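Local coordinates for ChrR-like cupin domain-containing protein (Ralstonia eutropha, PDB 3CJX), which is of unknown function but adopts a cupin-like fold and is related to the ChrR-type cupin domains, at residues 19-24 with 140-145; 30-35 with 46-51; 63-68 with 114-119; 72-77 with 98-103. All blocks are in the same frame, centred on the assembly; numbering follows the deposited sequence.

Contact 1. Residues 19-24 with 140-145; sequences PFLKAL and NWVDRA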
loop_
_atom_site.group_PDB
_atom_site.type_symbol
_atom_site.label_atom_id
_atom_site.label_comp_id
_atom_site.label_asym_id
_atom_site.label_seq_id
_atom_site.Cartn_x
_atom_site.Cartn_y
_atom_site.Cartn_z
ATOM N N PRO A 19 -14.666 -5.521 5.223
ATOM C CA PRO A 19 -13.394 -6.047 5.695
ATOM C C PRO A 19 -12.278 -5.781 4.708
ATOM O O PRO A 19 -12.539 -5.599 3.528
ATOM C CB PRO A 19 -13.647 -7.553 5.802
ATOM C CG PRO A 19 -14.767 -7.838 4.907
ATOM C CD PRO A 19 -15.581 -6.587 4.786
ATOM N N PHE A 20 -11.042 -5.743 5.196
ATOM C CA PHE A 20 -9.885 -5.544 4.329
ATOM C C PHE A 20 -9.719 -6.748 3.404
ATOM O O PHE A 20 -10.161 -7.858 3.707
ATOM C CB PHE A 20 -8.598 -5.355 5.146
ATOM C CG PHE A 20 -8.384 -3.954 5.672
ATOM C CD1 PHE A 20 -9.400 -3.240 6.283
ATOM C CD2 PHE A 20 -7.121 -3.374 5.612
ATOM C CE1 PHE A 20 -9.166 -1.957 6.780
ATOM C CE2 PHE A 20 -6.885 -2.096 6.113
ATOM C CZ PHE A 20 -7.911 -1.393 6.700
ATOM N N LEU A 21 -9.104 -6.500 2.255
ATOM C CA LEU A 21 -8.775 -7.560 1.323
ATOM C C LEU A 21 -7.592 -8.277 1.976
ATOM O O LEU A 21 -6.629 -7.634 2.389
ATOM C CB LEU A 21 -8.391 -6.969 -0.035
ATOM C CG LEU A 21 -9.478 -6.125 -0.706
ATOM C CD1 LEU A 21 -8.979 -5.524 -2.018
ATOM C CD2 LEU A 21 -10.723 -6.993 -0.916
ATOM N N LYS A 22 -7.666 -9.595 2.096
ATOM C CA LYS A 22 -6.633 -10.349 2.801
ATOM C C LYS A 22 -5.497 -10.891 1.938
ATOM O O LYS A 22 -5.693 -11.241 0.774
ATOM C CB LYS A 22 -7.278 -11.467 3.609
ATOM C CG LYS A 22 -8.417 -10.938 4.507
ATOM C CD LYS A 22 -8.451 -11.609 5.856
ATOM C CE LYS A 22 -9.270 -10.855 6.940
ATOM N NZ LYS A 22 -10.247 -9.802 6.494
ATOM N N ALA A 23 -4.294 -10.890 2.511
ATOM C CA ALA A 23 -3.113 -11.464 1.882
ATOM C C ALA A 23 -2.772 -10.941 0.499
ATOM O O ALA A 23 -2.772 -11.707 -0.457
ATOM C CB ALA A 23 -3.264 -12.987 1.831
ATOM N N LEU A 24 -2.468 -9.653 0.398
ATOM C CA LEU A 24 -2.077 -9.034 -0.882
ATOM C C LEU A 24 -1.025 -9.854 -1.622
ATOM O O LEU A 24 -0.000 -10.242 -1.034
ATOM C CB LEU A 24 -1.513 -7.629 -0.655
ATOM C CG LEU A 24 -1.094 -6.817 -1.898
ATOM C CD1 LEU A 24 -2.315 -6.587 -2.783
ATOM C CD2 LEU A 24 -0.446 -5.476 -1.482
ATOM N N ASN A 140 -4.899 -5.129 -10.327
ATOM C CA ASN A 140 -5.320 -6.466 -10.786
ATOM C C ASN A 140 -5.543 -7.414 -9.604
ATOM O O ASN A 140 -6.564 -8.106 -9.570
ATOM C CB ASN A 140 -4.346 -7.075 -11.804
ATOM C CG ASN A 140 -4.342 -6.324 -13.133
ATOM O OD1 ASN A 140 -4.871 -5.215 -13.246
ATOM N ND2 ASN A 140 -3.743 -6.926 -14.143
ATOM N N TRP A 141 -4.619 -7.458 -8.646
ATOM C CA TRP A 141 -4.835 -8.322 -7.487
ATOM C C TRP A 141 -6.056 -7.849 -6.714
ATOM O O TRP A 141 -6.865 -8.673 -6.278
ATOM C CB TRP A 141 -3.633 -8.381 -6.545
ATOM C CG TRP A 141 -3.922 -9.257 -5.366
ATOM C CD1 TRP A 141 -3.741 -10.603 -5.281
ATOM C CD2 TRP A 141 -4.496 -8.852 -4.124
ATOM N NE1 TRP A 141 -4.146 -11.057 -4.056
ATOM C CE2 TRP A 141 -4.625 -10.002 -3.332
ATOM C CE3 TRP A 141 -4.916 -7.623 -3.606
ATOM C CZ2 TRP A 141 -5.138 -9.962 -2.052
ATOM C CZ3 TRP A 141 -5.419 -7.583 -2.337
ATOM C CH2 TRP A 141 -5.526 -8.740 -1.569
ATOM N N VAL A 142 -6.194 -6.532 -6.547
ATOM C CA VAL A 142 -7.350 -5.979 -5.817
ATOM C C VAL A 142 -8.674 -6.440 -6.436
ATOM O O VAL A 142 -9.527 -7.005 -5.749
ATOM C CB VAL A 142 -7.344 -4.415 -5.776
ATOM C CG1 VAL A 142 -8.742 -3.876 -5.388
ATOM C CG2 VAL A 142 -6.219 -3.877 -4.858
ATOM N N ASP A 143 -8.823 -6.223 -7.739
ATOM C CA ASP A 143 -10.063 -6.579 -8.436
ATOM C C ASP A 143 -10.319 -8.078 -8.367
ATOM O O ASP A 143 -11.466 -8.500 -8.267
ATOM C CB ASP A 143 -10.045 -6.088 -9.887
ATOM C CG ASP A 143 -10.123 -4.570 -9.999
ATOM O OD1 ASP A 143 -10.749 -3.931 -9.114
ATOM O OD2 ASP A 143 -9.575 -4.018 -10.996
ATOM N N ARG A 144 -9.251 -8.872 -8.411
ATOM C CA ARG A 144 -9.361 -10.327 -8.272
ATOM C C ARG A 144 -9.714 -10.681 -6.835
ATOM O O ARG A 144 -10.504 -11.599 -6.595
ATOM C CB ARG A 144 -8.054 -11.036 -8.711
ATOM C CG ARG A 144 -7.735 -12.429 -8.027
ATOM C CD ARG A 144 -6.550 -13.212 -8.683
ATOM N NE ARG A 144 -5.489 -12.317 -9.172
ATOM C CZ ARG A 144 -5.378 -11.842 -10.425
ATOM N NH1 ARG A 144 -6.244 -12.183 -11.391
ATOM N NH2 ARG A 144 -4.375 -11.012 -10.729
ATOM N N ALA A 145 -9.120 -9.961 -5.881
ATOM C CA ALA A 145 -9.360 -10.235 -4.462
ATOM C C ALA A 145 -10.810 -9.935 -4.093
ATOM O O ALA A 145 -11.415 -10.669 -3.316
ATOM C CB ALA A 145 -8.395 -9.441 -3.593
#
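L21 and L24 meet the indole of W141, which projects from helix 135-148 against the loop ahead of strand 30-38. W141 is modelled in two conformers, so the ring contacts described here hold for one of them. The CH-pi contact comes from backbone rather than side chain: L24 CA lies 3.5 Å from the centroid of the W141 six-membered ring and 17° off its normal, hence over the face. The opposite face carries A145 CB from the next helical turn, so the indole is sandwiched between loop and helix. W141 CG, anti to the backbone N (chi1 179°), starts the side chain out from the helix toward the loop. Apolar packing continues through L21, whose CB lies 3.7 Å from W141 CH2. L21 CD1 lies 3.8 Å from V142 CG1, the two side chains crossing at about a right angle. A polar atom enters at the indole rim: K22 O lies in the ring plane, 3.2 Å from W141 CZ2, and accepts a hydrogen bond from Q149 NE2. The chemistry implies that between 19-24 and 140-145 the contact rests on shape and apolar burial, while Q149, just past the helix end, adds a polar tie to the loop.

Contact 2. Residues 30-35 with 46-51; sequences TDIFPL and MRASFA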
loop_
_atom_site.group_PDB
_atom_site.type_symbol
_atom_site.label_atom_id
_atom_site.label_comp_id
_atom_site.label_asym_id
_atom_site.label_seq_id
_atom_site.Cartn_x
_atom_site.Cartn_y
_atom_site.Cartn_z
ATOM N N THR A 30 -0.315 -9.209 5.133
ATOM C CA THR A 30 -0.487 -7.905 4.516
ATOM C C THR A 30 -1.929 -7.776 4.004
ATOM O O THR A 30 -2.279 -8.315 2.955
ATOM C CB THR A 30 0.514 -7.685 3.378
ATOM O OG1 THR A 30 1.840 -7.835 3.886
ATOM C CG2 THR A 30 0.368 -6.310 2.804
ATOM N N ASP A 31 -2.763 -7.083 4.776
ATOM C CA ASP A 31 -4.156 -6.834 4.420
ATOM C C ASP A 31 -4.343 -5.375 3.963
ATOM O O ASP A 31 -3.902 -4.448 4.629
ATOM C CB ASP A 31 -5.025 -7.140 5.627
ATOM C CG ASP A 31 -4.883 -8.574 6.083
ATOM O OD1 ASP A 31 -4.546 -9.424 5.240
ATOM O OD2 ASP A 31 -5.126 -8.866 7.272
ATOM N N ILE A 32 -5.041 -5.173 2.853
ATOM C CA ILE A 32 -5.189 -3.847 2.249
ATOM C C ILE A 32 -6.626 -3.442 2.083
ATOM O O ILE A 32 -7.516 -4.295 1.899
ATOM C CB ILE A 32 -4.671 -3.832 0.771
ATOM C CG1 ILE A 32 -3.292 -4.400 0.658
ATOM C CG2 ILE A 32 -4.559 -2.435 0.220
ATOM C CD1 ILE A 32 -2.289 -3.550 1.374
ATOM N N PHE A 33 -6.837 -2.129 2.132
ATOM C CA PHE A 33 -8.107 -1.541 1.766
ATOM C C PHE A 33 -7.754 -0.460 0.735
ATOM O O PHE A 33 -7.189 0.561 1.097
ATOM C CB PHE A 33 -8.865 -0.957 2.960
ATOM C CG PHE A 33 -10.340 -0.814 2.707
ATOM C CD1 PHE A 33 -10.803 -0.057 1.632
ATOM C CD2 PHE A 33 -11.257 -1.446 3.518
ATOM C CE1 PHE A 33 -12.136 0.069 1.373
ATOM C CE2 PHE A 33 -12.598 -1.319 3.276
ATOM C CZ PHE A 33 -13.042 -0.550 2.198
ATOM N N PRO A 34 -8.083 -0.681 -0.548
ATOM C CA PRO A 34 -7.724 0.328 -1.522
ATOM C C PRO A 34 -8.606 1.554 -1.388
ATOM O O PRO A 34 -9.764 1.432 -1.014
ATOM C CB PRO A 34 -7.989 -0.374 -2.859
ATOM C CG PRO A 34 -9.065 -1.331 -2.558
ATOM C CD PRO A 34 -8.821 -1.796 -1.169
ATOM N N LEU A 35 -8.034 2.719 -1.660
ATOM C CA LEU A 35 -8.745 3.993 -1.612
ATOM C C LEU A 35 -8.735 4.664 -2.996
ATOM O O LEU A 35 -9.796 4.859 -3.600
ATOM C CB LEU A 35 -8.133 4.904 -0.531
ATOM C CG LEU A 35 -8.004 4.198 0.826
ATOM C CD1 LEU A 35 -7.272 5.049 1.851
ATOM C CD2 LEU A 35 -9.405 3.811 1.309
HETATM N N MSE A 46 -3.527 3.994 -0.186
HETATM C CA MSE A 46 -4.077 2.789 0.439
HETATM C C MSE A 46 -3.998 2.795 1.957
HETATM O O MSE A 46 -3.204 3.508 2.551
HETATM C CB MSE A 46 -3.240 1.574 0.041
HETATM C CG MSE A 46 -2.775 1.457 -1.405
HETATM SE SE MSE A 46 -4.170 0.910 -2.621
HETATM C CE MSE A 46 -4.863 2.545 -3.296
ATOM N N ARG A 47 -4.805 1.947 2.565
ATOM C CA ARG A 47 -4.747 1.660 3.988
ATOM C C ARG A 47 -4.223 0.245 4.043
ATOM O O ARG A 47 -4.753 -0.618 3.330
ATOM C CB ARG A 47 -6.132 1.689 4.617
ATOM C CG ARG A 47 -6.563 3.020 5.112
ATOM C CD ARG A 47 -6.169 3.341 6.548
ATOM N NE ARG A 47 -6.803 2.508 7.569
ATOM C CZ ARG A 47 -6.226 1.518 8.250
ATOM N NH1 ARG A 47 -4.958 1.181 8.056
ATOM N NH2 ARG A 47 -6.928 0.860 9.167
ATOM N N ALA A 48 -3.179 0.005 4.843
ATOM C CA ALA A 48 -2.634 -1.348 5.028
ATOM C C ALA A 48 -2.770 -1.756 6.497
ATOM O O ALA A 48 -2.742 -0.908 7.386
ATOM C CB ALA A 48 -1.179 -1.420 4.586
ATOM N N SER A 49 -2.955 -3.050 6.735
ATOM C CA SER A 49 -3.056 -3.609 8.084
ATOM C C SER A 49 -2.064 -4.770 8.151
ATOM O O SER A 49 -2.260 -5.808 7.528
ATOM C CB SER A 49 -4.476 -4.069 8.398
ATOM O OG SER A 49 -4.580 -4.471 9.750
ATOM N N PHE A 50 -0.983 -4.564 8.897
ATOM C CA PHE A 50 0.084 -5.537 8.982
ATOM C C PHE A 50 0.096 -6.373 10.250
ATOM O O PHE A 50 -0.054 -5.854 11.354
ATOM C CB PHE A 50 1.409 -4.831 8.881
ATOM C CG PHE A 50 1.615 -4.110 7.594
ATOM C CD1 PHE A 50 2.083 -4.784 6.483
ATOM C CD2 PHE A 50 1.405 -2.756 7.514
ATOM C CE1 PHE A 50 2.308 -4.126 5.311
ATOM C CE2 PHE A 50 1.622 -2.080 6.333
ATOM C CZ PHE A 50 2.076 -2.767 5.228
ATOM N N ALA A 51 0.308 -7.670 10.060
ATOM C CA ALA A 51 0.385 -8.616 11.140
ATOM C C ALA A 51 1.760 -8.504 11.779
ATOM O O ALA A 51 2.704 -8.038 11.133
ATOM C CB ALA A 51 0.176 -10.023 10.590
#
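T30 CG2 is anti to the backbone N and F50 CG is anti to its own carbonyl carbon (chi1 -62°), rotations from which the two side chains run side by side, pointing the same way. T30 CG2 then comes 3.8 Å from F50 CE1. The I32 chain bends so that CD1 reaches A48 CB at 4.0 Å, on the same side of the sheet. There too lies selenomethionine M46, bent at both its second and third torsions; its SE passes 4.0 Å from P34 CB.

The backbones form an antiparallel pair, with axes 4.6 Å apart at closest approach and N-to-C directions 159° apart. Two hydrogen-bonded pairs supply the evidence for the register. D31 and S49 exchange bonds in both directions, S49 N to D31 O being 2.7 Å long. F33 and R47 do likewise, and F33 N reaches R47 O at 2.8 Å with an N-H...O angle of 168°. I32 with A48 lies between them as a non-hydrogen-bonded pair.

The face bearing D31, F33, R47 and S49 is more polar, and its polar ends turn to other partners: R47 forms a salt bridge with E111, S49 OG bonds E111 too, and D31 OD1 accepts A23 N. L35 CD1 adds an apolar touch, 3.9 Å from R47 CG. This is a beta hairpin of the cupin fold: strand 43-50 pairs on its other side with strand 110-117, while strand 30-38 is flanked by the short strand 156-157, and V142 of helix 135-148 packs on P34.

Contact 3. Residues 63-68 with 114-119; sequences GTVHMY and FMLSGC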
loop_
_atom_site.group_PDB
_atom_site.type_symbol
_atom_site.label_atom_id
_atom_site.label_comp_id
_atom_site.label_asym_id
_atom_site.label_seq_id
_atom_site.Cartn_x
_atom_site.Cartn_y
_atom_site.Cartn_z
ATOM N N GLY A 63 9.319 6.549 -7.073
ATOM C CA GLY A 63 8.652 7.816 -6.788
ATOM C C GLY A 63 8.542 7.969 -5.282
ATOM O O GLY A 63 8.974 7.053 -4.547
ATOM N N THR A 64 7.960 9.080 -4.811
ATOM C CA THR A 64 7.895 9.342 -3.366
ATOM C C THR A 64 6.920 8.455 -2.612
ATOM O O THR A 64 6.029 7.872 -3.202
ATOM C CB THR A 64 7.513 10.810 -3.030
ATOM O OG1 THR A 64 6.172 11.071 -3.443
ATOM C CG2 THR A 64 8.482 11.812 -3.682
ATOM N N VAL A 65 7.141 8.327 -1.309
ATOM C CA VAL A 65 6.220 7.606 -0.411
ATOM C C VAL A 65 5.940 8.471 0.798
ATOM O O VAL A 65 6.869 8.926 1.470
ATOM C CB VAL A 65 6.766 6.292 0.157
ATOM C CG1 VAL A 65 5.739 5.682 1.084
ATOM C CG2 VAL A 65 7.125 5.301 -0.947
ATOM N N HIS A 66 4.656 8.725 1.031
ATOM C CA HIS A 66 4.161 9.454 2.209
ATOM C C HIS A 66 3.413 8.441 3.063
ATOM O O HIS A 66 2.442 7.842 2.624
ATOM C CB HIS A 66 3.206 10.567 1.824
ATOM C CG HIS A 66 3.846 11.671 1.063
ATOM N ND1 HIS A 66 4.396 12.767 1.684
ATOM C CD2 HIS A 66 3.999 11.870 -0.265
ATOM C CE1 HIS A 66 4.884 13.587 0.770
ATOM N NE2 HIS A 66 4.647 13.070 -0.422
HETATM N N MSE A 67 3.861 8.256 4.288
HETATM C CA MSE A 67 3.247 7.245 5.136
HETATM C C MSE A 67 3.009 7.707 6.556
HETATM O O MSE A 67 3.891 8.283 7.184
HETATM C CB MSE A 67 4.099 5.984 5.107
HETATM C CG MSE A 67 3.696 4.916 6.092
HETATM SE SE MSE A 67 3.892 3.164 5.323
HETATM C CE MSE A 67 5.501 3.542 4.251
ATOM N N TYR A 68 1.791 7.432 7.025
ATOM C CA TYR A 68 1.368 7.762 8.356
ATOM C C TYR A 68 0.928 6.502 9.069
ATOM O O TYR A 68 0.040 5.770 8.590
ATOM C CB TYR A 68 0.209 8.751 8.318
ATOM C CG TYR A 68 -0.272 9.213 9.684
ATOM C CD1 TYR A 68 0.381 10.241 10.359
ATOM C CD2 TYR A 68 -1.396 8.647 10.274
ATOM C CE1 TYR A 68 -0.060 10.685 11.585
ATOM C CE2 TYR A 68 -1.853 9.080 11.502
ATOM C CZ TYR A 68 -1.178 10.090 12.162
ATOM O OH TYR A 68 -1.627 10.526 13.384
ATOM N N PHE A 114 -0.919 5.193 3.367
ATOM C CA PHE A 114 0.175 5.739 2.596
ATOM C C PHE A 114 -0.208 6.137 1.215
ATOM O O PHE A 114 -1.196 5.667 0.664
ATOM C CB PHE A 114 1.350 4.771 2.520
ATOM C CG PHE A 114 1.049 3.507 1.789
ATOM C CD1 PHE A 114 1.231 3.424 0.411
ATOM C CD2 PHE A 114 0.606 2.397 2.477
ATOM C CE1 PHE A 114 0.944 2.258 -0.273
ATOM C CE2 PHE A 114 0.333 1.219 1.816
ATOM C CZ PHE A 114 0.501 1.148 0.430
HETATM N N MSE A 115 0.592 7.047 0.685
HETATM C CA MSE A 115 0.443 7.530 -0.661
HETATM C C MSE A 115 1.743 7.157 -1.406
HETATM O O MSE A 115 2.774 7.781 -1.165
HETATM C CB MSE A 115 0.184 9.051 -0.633
HETATM C CG MSE A 115 -1.100 9.524 0.153
HETATM SE SE MSE A 115 -1.050 10.281 2.015
HETATM C CE MSE A 115 -0.440 8.889 3.188
ATOM N N LEU A 116 1.687 6.153 -2.283
ATOM C CA LEU A 116 2.864 5.698 -3.034
ATOM C C LEU A 116 2.828 6.135 -4.481
ATOM O O LEU A 116 1.925 5.769 -5.217
ATOM C CB LEU A 116 2.960 4.164 -2.999
ATOM C CG LEU A 116 4.077 3.468 -3.804
ATOM C CD1 LEU A 116 5.464 3.817 -3.310
ATOM C CD2 LEU A 116 3.892 1.970 -3.746
ATOM N N SER A 117 3.829 6.896 -4.890
ATOM C CA SER A 117 3.951 7.315 -6.279
ATOM C C SER A 117 4.986 6.455 -6.953
ATOM O O SER A 117 5.948 6.002 -6.330
ATOM C CB SER A 117 4.361 8.774 -6.407
ATOM O OG SER A 117 3.303 9.586 -5.955
ATOM N N GLY A 118 4.782 6.244 -8.241
ATOM C CA GLY A 118 5.671 5.450 -9.025
ATOM C C GLY A 118 5.462 3.991 -8.742
ATOM O O GLY A 118 4.437 3.563 -8.211
ATOM N N CYS A 119 6.501 3.242 -9.031
ATOM C CA CYS A 119 6.454 1.820 -8.960
ATOM C C CYS A 119 7.409 1.265 -7.901
ATOM O O CYS A 119 8.301 1.959 -7.399
ATOM C CB CYS A 119 6.795 1.334 -10.362
ATOM S SG CYS A 119 7.004 -0.342 -10.542
#
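V65 and L116 face each other as a non-hydrogen-bonded pair of two antiparallel strands in a mixed sheet of the cupin-like beta fold, where strand 65-71 lies between strands 88-92 and 110-117. The axes of 65-68 and 114-117 approach to 4.6 Å and their directions differ by 169°, which establishes the antiparallel sense. H66 and M115 are the hydrogen-bonded pair: H66 N gives to M115 O at 3.0 Å, and M115 N returns a bond to H66 O at 2.8 Å, lying in that carbonyl's plane. Just ahead of strand 65-71, T64 O accepts the N-H of S117, the last residue of the partner strand, with S117 N at 2.9 Å and nearly along the C=O axis.

V65, M67, F114 and L116 share one face. There V65 CG2 packs on L116 CD1, the two side chains crossing obliquely. M67 and F114 instead lie side by side, their CB atoms 4.0 Å apart. This face looks toward the second sheet, since M67 also packs on W74 and Y76 of strand 73-76; a glycerol, probably from the crystallisation liquor, sits close to M67 and may mark a pocket. H66 projects from the other face, with its ND1 bonded to Y89 OH. M67 SE, the selenium of a selenomethionine, makes a Met-aromatic contact with the F114 ring, 5.3 Å from its centroid and 52° off the normal.

Contact 4. Residues 72-77 with 98-103; sequences GCWYYT and HQFNTP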
loop_
_atom_site.group_PDB
_atom_site.type_symbol
_atom_site.label_atom_id
_atom_site.label_comp_id
_atom_site.label_asym_id
_atom_site.label_seq_id
_atom_site.Cartn_x
_atom_site.Cartn_y
_atom_site.Cartn_z
ATOM N N GLY A 72 0.280 0.682 16.020
ATOM C CA GLY A 72 1.207 -0.430 15.969
ATOM C C GLY A 72 2.644 0.021 15.975
ATOM O O GLY A 72 2.989 1.032 16.580
ATOM N N CYS A 73 3.481 -0.763 15.305
ATOM C CA CYS A 73 4.889 -0.473 15.203
ATOM C C CYS A 73 5.533 -1.151 13.993
ATOM O O CYS A 73 5.205 -2.298 13.644
ATOM C CB CYS A 73 5.610 -0.924 16.472
ATOM S SG CYS A 73 7.420 -0.786 16.328
ATOM N N TRP A 74 6.439 -0.427 13.345
ATOM C CA TRP A 74 7.210 -0.981 12.245
ATOM C C TRP A 74 8.500 -0.205 12.074
ATOM O O TRP A 74 8.621 0.933 12.537
ATOM C CB TRP A 74 6.422 -0.993 10.952
ATOM C CG TRP A 74 6.170 0.350 10.322
ATOM C CD1 TRP A 74 5.058 1.128 10.469
ATOM C CD2 TRP A 74 7.020 1.039 9.396
ATOM N NE1 TRP A 74 5.180 2.262 9.718
ATOM C CE2 TRP A 74 6.371 2.234 9.050
ATOM C CE3 TRP A 74 8.270 0.763 8.835
ATOM C CZ2 TRP A 74 6.917 3.150 8.156
ATOM C CZ3 TRP A 74 8.822 1.679 7.947
ATOM C CH2 TRP A 74 8.149 2.859 7.622
ATOM N N TYR A 75 9.475 -0.837 11.434
ATOM C CA TYR A 75 10.771 -0.209 11.213
ATOM C C TYR A 75 11.461 -0.772 9.982
ATOM O O TYR A 75 11.148 -1.869 9.515
ATOM C CB TYR A 75 11.672 -0.437 12.422
ATOM C CG TYR A 75 12.061 -1.884 12.613
ATOM C CD1 TYR A 75 11.212 -2.769 13.281
ATOM C CD2 TYR A 75 13.268 -2.379 12.112
ATOM C CE1 TYR A 75 11.546 -4.097 13.441
ATOM C CE2 TYR A 75 13.600 -3.709 12.254
ATOM C CZ TYR A 75 12.733 -4.562 12.930
ATOM O OH TYR A 75 13.041 -5.893 13.105
ATOM N N TYR A 76 12.399 0.000 9.464
ATOM C CA TYR A 76 13.162 -0.414 8.311
ATOM C C TYR A 76 14.413 -1.074 8.868
ATOM O O TYR A 76 15.052 -0.546 9.773
ATOM C CB TYR A 76 13.511 0.755 7.374
ATOM C CG TYR A 76 12.384 1.303 6.500
ATOM C CD1 TYR A 76 11.543 0.452 5.782
ATOM C CD2 TYR A 76 12.253 2.673 6.274
ATOM C CE1 TYR A 76 10.545 0.951 4.942
ATOM C CE2 TYR A 76 11.274 3.180 5.415
ATOM C CZ TYR A 76 10.423 2.313 4.760
ATOM O OH TYR A 76 9.428 2.818 3.954
ATOM N N THR A 77 14.743 -2.245 8.339
ATOM C CA THR A 77 15.918 -3.014 8.762
ATOM C C THR A 77 17.171 -2.180 9.011
ATOM O O THR A 77 17.901 -2.402 9.959
ATOM C CB THR A 77 16.298 -4.014 7.650
ATOM O OG1 THR A 77 15.164 -4.824 7.326
ATOM C CG2 THR A 77 17.468 -4.876 8.070
ATOM N N HIS A 98 14.515 0.299 1.053
ATOM C CA HIS A 98 14.511 -0.136 2.448
ATOM C C HIS A 98 13.672 -1.388 2.573
ATOM O O HIS A 98 13.002 -1.779 1.629
ATOM C CB HIS A 98 13.960 0.952 3.381
ATOM C CG HIS A 98 14.706 2.244 3.305
ATOM N ND1 HIS A 98 14.158 3.388 2.766
ATOM C CD2 HIS A 98 15.979 2.557 3.641
ATOM C CE1 HIS A 98 15.053 4.360 2.800
ATOM N NE2 HIS A 98 16.167 3.880 3.321
ATOM N N GLN A 99 13.708 -1.993 3.758
ATOM C CA GLN A 99 12.982 -3.227 4.054
ATOM C C GLN A 99 12.067 -3.095 5.279
ATOM O O GLN A 99 12.540 -2.944 6.401
ATOM C CB GLN A 99 13.983 -4.354 4.285
ATOM C CG GLN A 99 13.331 -5.645 4.692
ATOM C CD GLN A 99 14.283 -6.795 4.732
ATOM O OE1 GLN A 99 15.370 -6.715 5.315
ATOM N NE2 GLN A 99 13.867 -7.903 4.132
ATOM N N PHE A 100 10.770 -3.225 5.030
ATOM C CA PHE A 100 9.715 -3.095 6.029
ATOM C C PHE A 100 9.716 -4.302 6.971
ATOM O O PHE A 100 9.838 -5.444 6.530
ATOM C CB PHE A 100 8.358 -2.980 5.298
ATOM C CG PHE A 100 7.181 -2.697 6.185
ATOM C CD1 PHE A 100 6.439 -3.738 6.737
ATOM C CD2 PHE A 100 6.773 -1.396 6.421
ATOM C CE1 PHE A 100 5.341 -3.483 7.536
ATOM C CE2 PHE A 100 5.680 -1.123 7.222
ATOM C CZ PHE A 100 4.956 -2.156 7.776
ATOM N N ASN A 101 9.589 -4.033 8.263
ATOM C CA ASN A 101 9.494 -5.069 9.265
ATOM C C ASN A 101 8.454 -4.687 10.307
ATOM O O ASN A 101 8.369 -3.509 10.678
ATOM C CB ASN A 101 10.802 -5.217 10.048
ATOM C CG ASN A 101 11.972 -5.684 9.204
ATOM O OD1 ASN A 101 12.178 -6.886 9.011
ATOM N ND2 ASN A 101 12.806 -4.739 8.790
ATOM N N THR A 102 7.663 -5.664 10.756
ATOM C CA THR A 102 6.816 -5.477 11.925
ATOM C C THR A 102 7.449 -6.389 12.950
ATOM O O THR A 102 7.583 -7.586 12.701
ATOM C CB THR A 102 5.326 -5.851 11.758
ATOM O OG1 THR A 102 5.194 -7.144 11.158
ATOM C CG2 THR A 102 4.594 -4.807 10.938
ATOM N N PRO A 103 7.864 -5.835 14.093
ATOM C CA PRO A 103 8.436 -6.689 15.143
ATOM C C PRO A 103 7.531 -7.838 15.551
ATOM O O PRO A 103 6.315 -7.660 15.616
ATOM C CB PRO A 103 8.563 -5.742 16.345
ATOM C CG PRO A 103 8.592 -4.369 15.764
ATOM C CD PRO A 103 7.817 -4.410 14.486
#
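W74 and F100 form the apolar centre, an offset stack in which the indole five-membered ring and the phenyl ring have centroids 4.8 Å apart and planes at 27°. F100 CE2 lies over the indole face, toward its rim. Next comes Y76, sandwiched over its centre: W74 CZ3 covers one face and H98 CB the other, the latter 3.5 Å from the ring centroid. The H98 imidazole itself is stacked with an offset on Y76, and its ND1 bonds E92 OE2. Outward, N101 CB sits over the face of Y75, while P103 CG meets that ring at its edge, 3.8 Å from Y75 CE1. Y75 N bonds N101 O at 3.0 Å.

The polar edge centres on T77. Its OG1 accepts N101 ND2 at 2.8 Å, lying in that amide's plane, and donates to Q99 OE1, also at 2.8 Å. T77 N meanwhile bonds Q99 O. N101 OD1 turns to T55 OG1, so both ends of its amide are held. These aromatic stacks run diagonally across antiparallel strands, and W74 and Y76 pack on L90, joining the two sheets of the cupin-like fold; a glycerol beside Y76, probably from the crystallisation liquor, may mark a pocket.

In the fold
From the N terminus, the loop at 19-24 opens contact 1, which closes only when helix 135-148 returns to it, so the other three contacts all fall within its span. Contact 2 closes first, as a local hairpin. Contact 3 then opens and encloses contact 4, which closes before 114-119 is reached; no pair of contacts interleaves. Contacts 1 and 2 touch through backbone bonds L21 N to I32 O and L24 N to T30 O. Contacts 2 and 3 share a sheet, with M46 O bonded to F114 N. Contact 4 belongs to the second sheet, joined to contact 2 by A51 with T102 and to contact 3 by M67.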